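RILP-like protein 2 (Mus musculus, PDB 4KP3) takes part in cell shape control and neuronal morphogenesis, supporting dendritic spines, and in protein transport, including transport away from primary cilia. Local coordinates at residues D35-I40 and E69-L74. Residues are numbered along the deposited sequence; the frame is centred on the assembly and turned at random.
Sequences DDVYDI and EMLETL
Tyr-38 OH donates a hydrogen bond of 2.6 Å to Glu-72 OE2, which lies at the edge of the phenol ring. The hydroxyl comes from above the carboxylate, 51° out of its plane. Ring and carboxylate planes stand 74° apart. With CG turned trans to the amide nitrogen (chi1 -176°), the extended Glu-72 chain carries its carboxylate out to the phenol. Beside this polar pair, Val-37 spreads its two methyls over successive residues: CG1 rests 4.0 Å from Glu-72 CB, while CG2 lies 4.1 Å from Leu-71 CG. Replacing Glu-72 by alanine is likely to leave the Tyr-38 hydroxyl without its acceptor and the ring freer to shift. The segments run antiparallel, axes 9.6 Å apart, with Val-37 and Glu-72 in register. Val-37 also packs on Met-68 and Val-75, continuing the apolar seam along helix 55-100. Within the RH1 domain, helix 34-49 thus folds back along the long helix 55-100 as a helical hairpin. Leu-71 meets Leu-74 of the second subunit, and another protein's chain packs on Tyr-38 and Glu-72, so the contact borders both the dimer partner and the bound protein.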
ATOM      1  N   ASP E  35       8.382  13.625  -8.108  1.00 44.29           N
ATOM      2  CA  ASP E  35       9.585  12.831  -7.849  1.00 44.85           C
ATOM      3  C   ASP E  35       9.494  12.084  -6.517  1.00 46.47           C
ATOM      4  O   ASP E  35       9.872  10.915  -6.433  1.00 49.71           O
ATOM      5  CB  ASP E  35      10.837  13.711  -7.860  1.00 46.06           C
ATOM      6  CG  ASP E  35      11.284  14.075  -9.263  1.00 50.08           C
ATOM      7  OD1 ASP E  35      10.967  13.314 -10.200  1.00 45.35           O
ATOM      8  OD2 ASP E  35      11.957  15.117  -9.426  1.00 53.23           O
ATOM      9  N   ASP E  36       8.996  12.764  -5.484  1.00 39.94           N
ATOM     10  CA  ASP E  36       8.815  12.145  -4.172  1.00 38.44           C
ATOM     11  C   ASP E  36       7.854  10.963  -4.243  1.00 35.34           C
ATOM     12  O   ASP E  36       8.067   9.937  -3.598  1.00 43.01           O
ATOM     13  CB  ASP E  36       8.299  13.160  -3.153  1.00 39.43           C
ATOM     14  CG  ASP E  36       9.319  14.230  -2.827  1.00 46.24           C
ATOM     15  OD1 ASP E  36      10.531  13.959  -2.955  1.00 48.27           O
ATOM     16  OD2 ASP E  36       8.903  15.340  -2.436  1.00 53.16           O
ATOM     17  N   VAL E  37       6.801  11.112  -5.037  1.00 31.51           N
ATOM     18  CA  VAL E  37       5.825  10.045  -5.221  1.00 36.95           C
ATOM     19  C   VAL E  37       6.489   8.844  -5.899  1.00 41.18           C
ATOM     20  O   VAL E  37       6.310   7.700  -5.476  1.00 41.12           O
ATOM     21  CB  VAL E  37       4.614  10.538  -6.049  1.00 33.62           C
ATOM     22  CG1 VAL E  37       3.654   9.399  -6.351  1.00 26.50           C
ATOM     23  CG2 VAL E  37       3.903  11.666  -5.324  1.00 24.57           C
ATOM     24  N   TYR E  38       7.265   9.119  -6.944  1.00 30.78           N
ATOM     25  CA  TYR E  38       8.026   8.084  -7.645  1.00 38.68           C
ATOM     26  C   TYR E  38       8.978   7.336  -6.708  1.00 35.80           C
ATOM     27  O   TYR E  38       9.131   6.119  -6.808  1.00 35.17           O
ATOM     28  CB  TYR E  38       8.811   8.695  -8.807  1.00 40.26           C
ATOM     29  CG  TYR E  38       7.950   9.425  -9.811  1.00 41.98           C
ATOM     30  CD1 TYR E  38       6.616   9.086  -9.985  1.00 37.98           C
ATOM     31  CD2 TYR E  38       8.469  10.460 -10.578  1.00 43.11           C
ATOM     32  CE1 TYR E  38       5.823   9.750 -10.893  1.00 38.99           C
ATOM     33  CE2 TYR E  38       7.683  11.133 -11.492  1.00 40.64           C
ATOM     34  CZ  TYR E  38       6.359  10.772 -11.646  1.00 41.74           C
ATOM     35  OH  TYR E  38       5.567  11.435 -12.555  1.00 35.93           O
ATOM     36  N   ASP E  39       9.612   8.073  -5.801  1.00 34.22           N
ATOM     37  CA  ASP E  39      10.515   7.474  -4.822  1.00 30.55           C
ATOM     38  C   ASP E  39       9.772   6.515  -3.896  1.00 37.80           C
ATOM     39  O   ASP E  39      10.196   5.376  -3.711  1.00 35.30           O
ATOM     40  CB  ASP E  39      11.229   8.553  -4.000  1.00 35.38           C
ATOM     41  CG  ASP E  39      12.283   9.297  -4.800  1.00 45.24           C
ATOM     42  OD1 ASP E  39      12.673   8.809  -5.882  1.00 45.69           O
ATOM     43  OD2 ASP E  39      12.729  10.369  -4.341  1.00 52.71           O
ATOM     44  N   ILE E  40       8.661   6.985  -3.330  1.00 32.50           N
ATOM     45  CA  ILE E  40       7.810   6.171  -2.466  1.00 29.04           C
ATOM     46  C   ILE E  40       7.359   4.910  -3.194  1.00 26.35           C
ATOM     47  O   ILE E  40       7.329   3.821  -2.618  1.00 36.25           O
ATOM     48  CB  ILE E  40       6.563   6.962  -2.008  1.00 33.46           C
ATOM     49  CG1 ILE E  40       6.969   8.156  -1.142  1.00 36.00           C
ATOM     50  CG2 ILE E  40       5.595   6.069  -1.236  1.00 30.07           C
ATOM     51  CD1 ILE E  40       5.809   9.082  -0.789  1.00 27.03           C
ATOM     52  N   GLU E  69      -0.950   6.266  -8.101  1.00 28.39           N
ATOM     53  CA  GLU E  69      -1.387   7.006  -9.286  1.00 26.05           C
ATOM     54  C   GLU E  69      -2.237   8.225  -8.916  1.00 35.14           C
ATOM     55  O   GLU E  69      -2.035   9.325  -9.447  1.00 33.57           O
ATOM     56  CB  GLU E  69      -2.169   6.090 -10.239  1.00 23.69           C
ATOM     57  CG  GLU E  69      -1.297   5.157 -11.074  1.00 30.92           C
ATOM     58  CD  GLU E  69      -2.097   4.155 -11.891  1.00 34.48           C
ATOM     59  OE1 GLU E  69      -3.279   3.920 -11.571  1.00 32.85           O
ATOM     60  OE2 GLU E  69      -1.535   3.596 -12.855  1.00 41.80           O
ATOM     61  N   MET E  70      -3.181   8.028  -7.997  1.00 26.85           N
ATOM     62  CA  MET E  70      -4.060   9.113  -7.570  1.00 27.71           C
ATOM     63  C   MET E  70      -3.261  10.160  -6.819  1.00 29.36           C
ATOM     64  O   MET E  70      -3.491  11.359  -6.976  1.00 28.59           O
ATOM     65  CB  MET E  70      -5.218   8.583  -6.717  1.00 31.42           C
ATOM     66  CG  MET E  70      -6.171   7.699  -7.509  1.00 39.30           C
ATOM     67  SD  MET E  70      -7.566   7.075  -6.566  1.00 53.75           S
ATOM     68  CE  MET E  70      -6.725   6.323  -5.191  1.00 38.18           C
ATOM     69  N   LEU E  71      -2.306   9.693  -6.021  1.00 30.09           N
ATOM     70  CA  LEU E  71      -1.404  10.578  -5.298  1.00 24.31           C
ATOM     71  C   LEU E  71      -0.565  11.402  -6.270  1.00 25.73           C
ATOM     72  O   LEU E  71      -0.443  12.614  -6.105  1.00 33.06           O
ATOM     73  CB  LEU E  71      -0.500   9.768  -4.366  1.00 31.62           C
ATOM     74  CG  LEU E  71       0.407  10.574  -3.439  1.00 33.04           C
ATOM     75  CD1 LEU E  71      -0.429  11.366  -2.473  1.00 33.30           C
ATOM     76  CD2 LEU E  71       1.353   9.663  -2.679  1.00 37.79           C
ATOM     77  N   GLU E  72       0.011  10.747  -7.279  1.00 28.26           N
ATOM     78  CA  GLU E  72       0.781  11.452  -8.305  1.00 25.73           C
ATOM     79  C   GLU E  72      -0.043  12.556  -8.963  1.00 30.08           C
ATOM     80  O   GLU E  72       0.399  13.706  -9.043  1.00 28.32           O
ATOM     81  CB  GLU E  72       1.303  10.502  -9.395  1.00 29.93           C
ATOM     82  CG  GLU E  72       2.188  11.229 -10.427  1.00 33.31           C
ATOM     83  CD  GLU E  72       2.336  10.492 -11.753  1.00 41.82           C
ATOM     84  OE1 GLU E  72       1.804   9.370 -11.891  1.00 45.84           O
ATOM     85  OE2 GLU E  72       2.985  11.050 -12.667  1.00 37.57           O
ATOM     86  N   THR E  73      -1.243  12.203  -9.421  1.00 26.90           N
ATOM     87  CA  THR E  73      -2.117  13.161 -10.099  1.00 24.66           C
ATOM     88  C   THR E  73      -2.405  14.400  -9.247  1.00 30.12           C
ATOM     89  O   THR E  73      -2.197  15.526  -9.702  1.00 33.70           O
ATOM     90  CB  THR E  73      -3.443  12.516 -10.543  1.00 33.23           C
ATOM     91  OG1 THR E  73      -3.170  11.427 -11.437  1.00 28.70           O
ATOM     92  CG2 THR E  73      -4.325  13.537 -11.246  1.00 23.22           C
ATOM     93  N   LEU E  74      -2.866  14.193  -8.015  1.00 27.26           N
ATOM     94  CA  LEU E  74      -3.190  15.309  -7.125  1.00 28.12           C
ATOM     95  C   LEU E  74      -1.976  16.179  -6.811  1.00 29.61           C
ATOM     96  O   LEU E  74      -2.091  17.402  -6.731  1.00 34.21           O
ATOM     97  CB  LEU E  74      -3.839  14.814  -5.828  1.00 24.78           C
ATOM     98  CG  LEU E  74      -5.259  14.267  -5.971  1.00 29.16           C
ATOM     99  CD1 LEU E  74      -5.852  13.956  -4.611  1.00 23.39           C
ATOM    100  CD2 LEU E  74      -6.135  15.252  -6.722  1.00 22.54           C
TER